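Local coordinates for protein endo-1,4-b-d-mannanase (Trichoderma reesei, PDB 1QNR) that hydrolyses internal beta-1,4-mannosidic links in mannans, as an endo-acting glycoside hydrolase of family 5, at residues A[40-43]-A[44-47]; A[84-87]-A[88-92]; A[142-145]-A[146-150]; A[227-230]-A[231-234]. One frame throughout, in Å; residues are numbered along the deposited sequence. Where two conformers were deposited one is given.

Contact 1: residues A[40-43]-A[44-47]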
loop_
_atom_site.group_PDB
_atom_site.type_symbol
_atom_site.label_atom_id
_atom_site.label_comp_id
_atom_site.label_asym_id
_atom_site.label_seq_id
_atom_site.Cartn_x
_atom_site.Cartn_y
_atom_site.Cartn_z
ATOM N N SER A 40 15.717 -7.349 -12.319
ATOM C CA SER A 40 15.771 -8.739 -11.845
ATOM C C SER A 40 14.682 -9.018 -10.816
ATOM O O SER A 40 14.069 -10.092 -10.821
ATOM C CB SER A 40 17.176 -9.111 -11.317
ATOM O OG SER A 40 17.611 -8.259 -10.268
ATOM N N THR A 41 14.395 -8.066 -9.938
ATOM C CA THR A 41 13.367 -8.264 -8.908
ATOM C C THR A 41 11.978 -8.418 -9.560
ATOM O O THR A 41 11.202 -9.342 -9.225
ATOM C CB THR A 41 13.381 -7.050 -7.954
ATOM O OG1 THR A 41 14.710 -6.943 -7.350
ATOM C CG2 THR A 41 12.345 -7.217 -6.817
ATOM N N PHE A 42 11.641 -7.520 -10.519
ATOM C CA PHE A 42 10.329 -7.644 -11.190
ATOM C C PHE A 42 10.270 -8.871 -12.080
ATOM O O PHE A 42 9.154 -9.475 -12.214
ATOM C CB PHE A 42 9.998 -6.333 -11.938
ATOM C CG PHE A 42 9.445 -5.244 -11.063
ATOM C CD1 PHE A 42 9.407 -5.285 -9.666
ATOM C CD2 PHE A 42 8.874 -4.132 -11.695
ATOM C CE1 PHE A 42 8.803 -4.252 -8.897
ATOM C CE2 PHE A 42 8.305 -3.120 -10.953
ATOM C CZ PHE A 42 8.266 -3.170 -9.549
ATOM N N SER A 43 11.386 -9.320 -12.663
ATOM C CA SER A 43 11.350 -10.602 -13.404
ATOM C C SER A 43 10.937 -11.733 -12.485
ATOM O O SER A 43 10.085 -12.595 -12.768
ATOM C CB SER A 43 12.738 -10.862 -14.088
ATOM O OG SER A 43 12.687 -12.139 -14.801
ATOM N N HIS A 44 11.473 -11.806 -11.250
ATOM C CA HIS A 44 11.170 -12.880 -10.281
ATOM C C HIS A 44 9.732 -12.826 -9.767
ATOM O O HIS A 44 9.056 -13.858 -9.619
ATOM C CB HIS A 44 12.144 -12.741 -9.088
ATOM C CG HIS A 44 13.578 -12.873 -9.467
ATOM N ND1 HIS A 44 14.557 -12.410 -8.613
ATOM C CD2 HIS A 44 14.254 -13.399 -10.543
ATOM C CE1 HIS A 44 15.771 -12.589 -9.138
ATOM N NE2 HIS A 44 15.620 -13.196 -10.319
ATOM N N ILE A 45 9.246 -11.583 -9.482
ATOM C CA ILE A 45 7.822 -11.466 -9.043
ATOM C C ILE A 45 6.878 -11.897 -10.176
ATOM O O ILE A 45 5.937 -12.674 -9.921
ATOM C CB ILE A 45 7.566 -9.978 -8.643
ATOM C CG1 ILE A 45 8.322 -9.666 -7.363
ATOM C CG2 ILE A 45 6.068 -9.668 -8.478
ATOM C CD1 ILE A 45 8.271 -8.168 -6.955
ATOM N N SER A 46 7.127 -11.482 -11.424
ATOM C CA SER A 46 6.260 -11.869 -12.537
ATOM C C SER A 46 6.338 -13.372 -12.828
ATOM O O SER A 46 5.284 -14.022 -13.005
ATOM C CB SER A 46 6.576 -11.004 -13.727
ATOM O OG SER A 46 5.902 -11.492 -14.913
ATOM N N SER A 47 7.556 -13.950 -12.856
ATOM C CA SER A 47 7.615 -15.418 -13.133
ATOM C C SER A 47 7.040 -16.272 -12.019
ATOM O O SER A 47 6.594 -17.437 -12.188
ATOM C CB SER A 47 9.057 -15.812 -13.490
ATOM O OG SER A 47 9.880 -15.716 -12.382
HETATM O O HOH W 1 12.418 -14.714 -13.343
#
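The imidazole of H44 carries the carbonyl oxygen of S40 over one face: S40 O stands 3.1 Å above the ring plane, over its centre, and water 1 lies in plane at the ring edge. This is part of helix 35-47, the helical leg of the beta-alpha-beta unit that runs from strand 21-25 to strand 52-54 in the TIM barrel. S40 O also takes the backbone N-H of H44. With chi1 at -61°, CG of H44 is set beside its own backbone N, which folds the ring back over that oxygen. Elsewhere the imidazole is tied by ND1 to D310 OD2 and stacks on Y327, close to a sugar attached to the protein.

On the buried side I45 runs alongside T41 and alongside F42. I45 CD1 approaches the F42 ring obliquely, 4.1 Å from F42 CD1, and sits 4.2 Å from T41 CG2. W308 of strand 300-309 touches both T41 and I45, while F42 reaches helix 90-102. At the outer side, water 1 bridges two hydroxyls one turn apart, 3.0 Å from S43 OG and 2.9 Å from S47 OG.

Contact 2: residues A[84-87]-A[88-92]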
loop_
_atom_site.group_PDB
_atom_site.type_symbol
_atom_site.label_atom_id
_atom_site.label_comp_id
_atom_site.label_asym_id
_atom_site.label_seq_id
_atom_site.Cartn_x
_atom_site.Cartn_y
_atom_site.Cartn_z
ATOM N N THR A 84 12.638 16.155 -9.085
ATOM C CA THR A 84 12.404 15.414 -10.319
ATOM C C THR A 84 13.689 15.057 -11.029
ATOM O O THR A 84 13.662 14.574 -12.173
ATOM C CB THR A 84 11.466 16.159 -11.309
ATOM O OG1 THR A 84 12.139 17.377 -11.703
ATOM C CG2 THR A 84 10.133 16.488 -10.635
ATOM N N GLY A 85 14.842 15.138 -10.343
ATOM C CA GLY A 85 16.121 14.778 -10.940
ATOM C C GLY A 85 16.438 13.286 -10.875
ATOM O O GLY A 85 15.630 12.428 -10.480
ATOM N N ALA A 86 17.670 12.904 -11.263
ATOM C CA ALA A 86 18.091 11.509 -11.291
ATOM C C ALA A 86 18.179 10.861 -9.914
ATOM O O ALA A 86 18.032 9.608 -9.822
ATOM C CB ALA A 86 19.485 11.455 -11.938
ATOM N N ASP A 87 18.355 11.671 -8.853
ATOM C CA ASP A 87 18.353 11.143 -7.482
ATOM C C ASP A 87 16.968 11.393 -6.862
ATOM O O ASP A 87 16.865 11.326 -5.614
ATOM C CB ASP A 87 19.444 11.838 -6.649
ATOM C CG ASP A 87 19.433 13.360 -6.697
ATOM O OD1 ASP A 87 18.582 14.052 -7.316
ATOM O OD2 ASP A 87 20.380 13.993 -6.095
ATOM N N GLY A 88 15.954 11.643 -7.683
ATOM C CA GLY A 88 14.617 11.893 -7.179
ATOM C C GLY A 88 13.549 11.074 -7.843
ATOM O O GLY A 88 13.795 9.819 -7.990
ATOM N N LEU A 89 12.461 11.594 -8.365
ATOM C CA LEU A 89 11.353 10.777 -8.938
ATOM C C LEU A 89 11.741 10.010 -10.176
ATOM O O LEU A 89 10.965 9.152 -10.561
ATOM C CB LEU A 89 10.136 11.689 -9.115
ATOM C CG LEU A 89 9.387 12.038 -7.826
ATOM C CD1 LEU A 89 8.405 13.191 -8.081
ATOM C CD2 LEU A 89 8.704 10.835 -7.204
ATOM N N GLN A 90 12.880 10.329 -10.829
ATOM C CA GLN A 90 13.300 9.428 -11.927
ATOM C C GLN A 90 13.559 8.041 -11.436
ATOM O O GLN A 90 13.431 7.096 -12.311
ATOM C CB GLN A 90 14.578 10.041 -12.589
ATOM C CG GLN A 90 14.331 11.358 -13.290
ATOM C CD GLN A 90 15.563 11.925 -14.009
ATOM O OE1 GLN A 90 16.372 11.122 -14.474
ATOM N NE2 GLN A 90 15.624 13.232 -14.133
ATOM N N THR A 91 13.865 7.666 -10.202
ATOM C CA THR A 91 13.979 6.290 -9.727
ATOM C C THR A 91 12.578 5.652 -9.788
ATOM O O THR A 91 12.450 4.502 -10.247
ATOM C CB THR A 91 14.617 5.975 -8.321
ATOM O OG1 THR A 91 13.777 6.606 -7.302
ATOM C CG2 THR A 91 15.948 6.746 -8.276
ATOM N N LEU A 92 11.524 6.388 -9.331
ATOM C CA LEU A 92 10.143 5.823 -9.478
ATOM C C LEU A 92 9.701 5.742 -10.951
ATOM O O LEU A 92 9.007 4.729 -11.287
ATOM C CB LEU A 92 9.178 6.723 -8.681
ATOM C CG LEU A 92 7.728 6.207 -8.539
ATOM C CD1 LEU A 92 7.645 4.848 -7.839
ATOM C CD2 LEU A 92 6.898 7.247 -7.746
#
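Q90 reaches back over the turn that precedes its helix, and its side chain touches T84, G85 and A86 on the way out. CB starts 3.4 Å from G85 O, the carbonyl that also accepts a weak bond from the backbone N-H of Q90. CG stays close to that oxygen, with Q90 CG to G85 O at 3.3 Å, and comes near T84 O as well. The chain then runs on extended, chi2 -177°, and carries CD across the peptide that leaves G85, 3.5 Å from G85 C. At the tip the two amide atoms part company. OE1 comes beside A86, 3.6 Å from A86 CA, whereas NE2 donates to T84 O at 3.1 Å. That bond meets a lone pair in the carbonyl plane, and T84 O lies close to the plane of the Q90 amide, which fixes how the amide is turned.

G85 to G88 form a type I beta turn closed by G88 N to G85 O at 2.9 Å; the donor stands above the carbonyl plane, 64° out of it. T91 CG2 packs near A86 O, while T91 OG1 is bonded to S30 O. D87 OD1 is held by N83 ND2. The turn thus leads from strand 81-82 into helix 90-102, with L89 resting on Y147 and T84 on R154, both of helix 138-155.

Contact 3: residues A[142-145]-A[146-150]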
loop_
_atom_site.group_PDB
_atom_site.type_symbol
_atom_site.label_atom_id
_atom_site.label_comp_id
_atom_site.label_asym_id
_atom_site.label_seq_id
_atom_site.Cartn_x
_atom_site.Cartn_y
_atom_site.Cartn_z
ATOM N N THR A 142 -1.598 21.877 1.885
ATOM C CA THR A 142 -1.304 22.501 0.606
ATOM C C THR A 142 -0.075 21.890 -0.048
ATOM O O THR A 142 -0.059 21.540 -1.256
ATOM C CB THR A 142 -1.091 24.027 0.799
ATOM O OG1 THR A 142 -2.393 24.529 1.203
ATOM C CG2 THR A 142 -0.722 24.719 -0.515
ATOM N N GLN A 143 1.000 21.623 0.714
ATOM C CA GLN A 143 2.178 20.940 0.166
ATOM C C GLN A 143 1.920 19.473 -0.135
ATOM O O GLN A 143 2.358 19.015 -1.237
ATOM C CB GLN A 143 3.414 21.132 1.090
ATOM C CG GLN A 143 4.698 20.635 0.450
ATOM C CD GLN A 143 5.111 21.346 -0.818
ATOM O OE1 GLN A 143 4.877 22.568 -0.968
ATOM N NE2 GLN A 143 5.747 20.674 -1.793
ATOM N N TYR A 144 1.213 18.731 0.702
ATOM C CA TYR A 144 0.841 17.322 0.405
ATOM C C TYR A 144 0.098 17.263 -0.929
ATOM O O TYR A 144 0.380 16.351 -1.767
ATOM C CB TYR A 144 0.011 16.736 1.553
ATOM C CG TYR A 144 -0.668 15.405 1.280
ATOM C CD1 TYR A 144 0.049 14.183 1.260
ATOM C CD2 TYR A 144 -2.060 15.352 1.115
ATOM C CE1 TYR A 144 -0.611 12.977 0.991
ATOM C CE2 TYR A 144 -2.730 14.135 0.891
ATOM C CZ TYR A 144 -1.979 12.957 0.796
ATOM O OH TYR A 144 -2.717 11.787 0.562
ATOM N N ARG A 145 -0.884 18.166 -1.144
ATOM C CA ARG A 145 -1.613 18.100 -2.432
ATOM C C ARG A 145 -0.725 18.508 -3.621
ATOM O O ARG A 145 -0.897 17.947 -4.739
ATOM C CB ARG A 145 -2.902 18.986 -2.418
ATOM C CG ARG A 145 -3.882 18.507 -1.326
ATOM C CD ARG A 145 -5.135 19.429 -1.409
ATOM N NE ARG A 145 -6.228 18.742 -0.779
ATOM C CZ ARG A 145 -7.502 18.668 -1.076
ATOM N NH1 ARG A 145 -8.186 17.940 -0.178
ATOM N NH2 ARG A 145 -8.058 19.268 -2.177
ATOM N N LYS A 146 0.248 19.401 -3.421
ATOM C CA LYS A 146 1.186 19.716 -4.522
ATOM C C LYS A 146 2.019 18.469 -4.832
ATOM O O LYS A 146 2.284 18.178 -6.023
ATOM C CB LYS A 146 2.133 20.867 -4.124
ATOM C CG LYS A 146 1.545 22.262 -4.157
ATOM C CD LYS A 146 2.653 23.312 -3.881
ATOM C CE LYS A 146 3.630 23.412 -5.012
ATOM N NZ LYS A 146 4.342 24.735 -5.077
ATOM N N TYR A 147 2.391 17.680 -3.810
ATOM C CA TYR A 147 3.159 16.422 -4.082
ATOM C C TYR A 147 2.298 15.363 -4.721
ATOM O O TYR A 147 2.744 14.745 -5.713
ATOM C CB TYR A 147 3.743 15.914 -2.686
ATOM C CG TYR A 147 4.627 14.700 -2.950
ATOM C CD1 TYR A 147 5.864 14.890 -3.613
ATOM C CD2 TYR A 147 4.231 13.418 -2.588
ATOM C CE1 TYR A 147 6.668 13.803 -3.928
ATOM C CE2 TYR A 147 5.049 12.317 -2.903
ATOM C CZ TYR A 147 6.203 12.525 -3.608
ATOM O OH TYR A 147 7.027 11.412 -3.957
ATOM N N VAL A 148 1.062 15.169 -4.305
ATOM C CA VAL A 148 0.099 14.294 -5.000
ATOM C C VAL A 148 0.039 14.681 -6.482
ATOM O O VAL A 148 0.054 13.787 -7.373
ATOM C CB VAL A 148 -1.294 14.353 -4.326
ATOM C CG1 VAL A 148 -2.354 13.627 -5.163
ATOM C CG2 VAL A 148 -1.272 13.750 -2.917
ATOM N N GLN A 149 -0.172 15.993 -6.760
ATOM C CA GLN A 149 -0.218 16.328 -8.216
ATOM C C GLN A 149 1.063 15.969 -8.949
ATOM O O GLN A 149 0.963 15.531 -10.155
ATOM C CB GLN A 149 -0.577 17.843 -8.350
ATOM C CG GLN A 149 -0.842 18.246 -9.805
ATOM C CD GLN A 149 0.304 18.559 -10.709
ATOM O OE1 GLN A 149 1.445 18.882 -10.330
ATOM N NE2 GLN A 149 0.078 18.518 -12.038
ATOM N N ALA A 150 2.202 16.198 -8.318
ATOM C CA ALA A 150 3.484 15.890 -9.026
ATOM C C ALA A 150 3.627 14.406 -9.301
ATOM O O ALA A 150 4.212 14.061 -10.351
ATOM C CB ALA A 150 4.643 16.391 -8.162
HETATM O O HOH W 2 5.905 24.389 -2.859
#
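K146 opens the second segment by bonding its backbone N to T142 O, and its side chain runs outward past Q143. CG lies 3.4 Å from T142 O, and further out K146 CD crosses the end of the Q143 side chain at 3.7 Å from Q143 OE1. In the conformer given, a bend at chi3, 70°, turns the ammonium end toward water 2. This water accepts from K146 NZ at 2.7 Å and donates to Q143 OE1 at 2.8 Å, so it links the amide to the ammonium group. The other end of the Q143 amide is engaged too, NE2 donating to Q73 OE1.

Y147 follows, its backbone N bonded to Q143 O, but its ring leads away and its OH reaches G57 O. V148 then supplies the apolar contact. Its CG2 projects over one face of the Y144 ring in a CH-pi contact, 4.0 Å from the centroid and 15° off the normal, displaced toward the rim. Y144 OH is held by L166 O and the ring meets W134 edge-to-face, so the phenol that V148 covers is fixed at its far end. The backbone N of Q149 donates to R145 O.

The successive i to i+4 bonds mark a regular alpha helix, whose spacing brings V148 over Y144; this is helix 138-155, one of the outer helices of the family 5 TIM barrel.

Contact 4: residues A[227-230]-A[231-234]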
loop_
_atom_site.group_PDB
_atom_site.type_symbol
_atom_site.label_atom_id
_atom_site.label_comp_id
_atom_site.label_asym_id
_atom_site.label_seq_id
_atom_site.Cartn_x
_atom_site.Cartn_y
_atom_site.Cartn_z
ATOM N N ALA A 227 -16.119 0.695 8.388
ATOM C CA ALA A 227 -17.369 0.773 7.612
ATOM C C ALA A 227 -17.683 2.173 7.089
ATOM O O ALA A 227 -18.155 2.331 5.933
ATOM C CB ALA A 227 -18.531 0.183 8.410
ATOM N N LYS A 228 -17.405 3.208 7.870
ATOM C CA LYS A 228 -17.617 4.586 7.426
ATOM C C LYS A 228 -16.667 4.930 6.257
ATOM O O LYS A 228 -17.028 5.569 5.259
ATOM C CB LYS A 228 -17.427 5.635 8.542
ATOM C CG LYS A 228 -18.648 5.621 9.499
ATOM C CD LYS A 228 -18.523 6.785 10.490
ATOM C CE LYS A 228 -19.768 6.734 11.403
ATOM N NZ LYS A 228 -19.810 7.962 12.279
ATOM N N ASN A 229 -15.393 4.485 6.336
ATOM C CA ASN A 229 -14.438 4.819 5.307
ATOM C C ASN A 229 -14.786 4.135 3.976
ATOM O O ASN A 229 -14.692 4.813 2.900
ATOM C CB ASN A 229 -12.998 4.458 5.718
ATOM C CG ASN A 229 -12.460 5.272 6.862
ATOM O OD1 ASN A 229 -12.854 6.438 7.074
ATOM N ND2 ASN A 229 -11.481 4.743 7.658
ATOM N N VAL A 230 -15.157 2.826 4.051
ATOM C CA VAL A 230 -15.358 2.185 2.722
ATOM C C VAL A 230 -16.653 2.633 2.048
ATOM O O VAL A 230 -16.793 2.345 0.858
ATOM C CB VAL A 230 -15.377 0.650 2.839
ATOM C CG1 VAL A 230 -14.036 0.106 3.276
ATOM C CG2 VAL A 230 -16.466 0.083 3.738
ATOM N N GLN A 231 -17.531 3.370 2.677
ATOM C CA GLN A 231 -18.726 3.940 2.081
ATOM C C GLN A 231 -18.451 5.239 1.349
ATOM O O GLN A 231 -19.321 5.719 0.597
ATOM C CB GLN A 231 -19.835 4.193 3.167
ATOM C CG GLN A 231 -20.332 2.819 3.553
ATOM C CD GLN A 231 -21.104 2.643 4.830
ATOM O OE1 GLN A 231 -21.132 1.476 5.291
ATOM N NE2 GLN A 231 -21.661 3.704 5.372
ATOM N N ILE A 232 -17.249 5.851 1.431
ATOM C CA ILE A 232 -16.916 7.091 0.710
ATOM C C ILE A 232 -16.969 6.821 -0.802
ATOM O O ILE A 232 -16.343 5.873 -1.276
ATOM C CB ILE A 232 -15.506 7.614 1.170
ATOM C CG1 ILE A 232 -15.549 8.031 2.667
ATOM C CG2 ILE A 232 -15.021 8.764 0.267
ATOM C CD1 ILE A 232 -14.169 8.371 3.248
ATOM N N LYS A 233 -17.718 7.639 -1.568
ATOM C CA LYS A 233 -17.970 7.326 -2.959
ATOM C C LYS A 233 -16.742 7.341 -3.846
ATOM O O LYS A 233 -16.671 6.546 -4.804
ATOM C CB LYS A 233 -18.972 8.381 -3.546
ATOM C CG LYS A 233 -20.286 8.577 -2.842
ATOM C CD LYS A 233 -21.193 9.306 -3.856
ATOM C CE LYS A 233 -20.665 10.583 -4.488
ATOM N NZ LYS A 233 -21.907 11.312 -5.023
ATOM N N SER A 234 -15.768 8.216 -3.483
ATOM C CA SER A 234 -14.539 8.374 -4.274
ATOM C C SER A 234 -13.443 7.411 -3.823
ATOM O O SER A 234 -12.284 7.574 -4.317
ATOM C CB SER A 234 -14.146 9.841 -4.231
ATOM O OG SER A 234 -14.255 10.378 -2.912
#
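Q231 has chi1 at -72°, placing CG opposite the carbonyl carbon, and the extended chain beyond it runs back along the helix toward A227 O. Here helix 226-230 gives way to the loop that leads into strand 238-242, a helix-to-strand connection of the TIM barrel. Psi of V230 and Q231 rises toward zero before the backbone opens out to an extended shape at I232.

The carbonyl of A227 is met by the whole length of the Q231 side chain, CG 3.3 Å from A227 O and CD 3.2 Å from it. OE1 is equally near that oxygen, but two acceptors cannot bond, so this is a contact of oxygen on oxygen. The regular helical bonding frays here: Q231 N makes weak bonds both to A227 O, at 3.5 Å, and to K228 O, at 3.4 Å.

I232 makes the firmer link. Its CG1 and CD1 fold over the carbonyl of N229, and T185 and A184 of helix 178-194 touch the same side chain. N229 packs on V181 of that helix, so both residues on this side face it. V230 O, meanwhile, is taken by K270 NZ. I232 CG1 lies 3.3 Å from N229 O, and I232 N donates to that same oxygen at 3.1 Å, the N-H nearly straight at 165° but coming from above the carbonyl plane, 56° out of it.

Overall arrangement
The four contacts follow one another along the chain without interleaving, on or beside helices 35-47, 90-102, 138-155 and 226-230, in that order, around the parallel strands of the TIM barrel. Contact 1 and contact 2, the latter at the start of its helix, have centres about 22 Å apart and do not touch. Contacts 2 and 3 do meet, with centres about 16 Å apart: L89 CD2 packs 3.7 Å from Y147 OH, joining the neighbouring helices 90-102 and 138-155 outside the barrel. Contacts 3 and 4 are about 23 Å apart between centres, without touching. Contact 4, before strand 238-242, lies across the chain's centre from contacts 1 and 2, about 34 Å from each between centres.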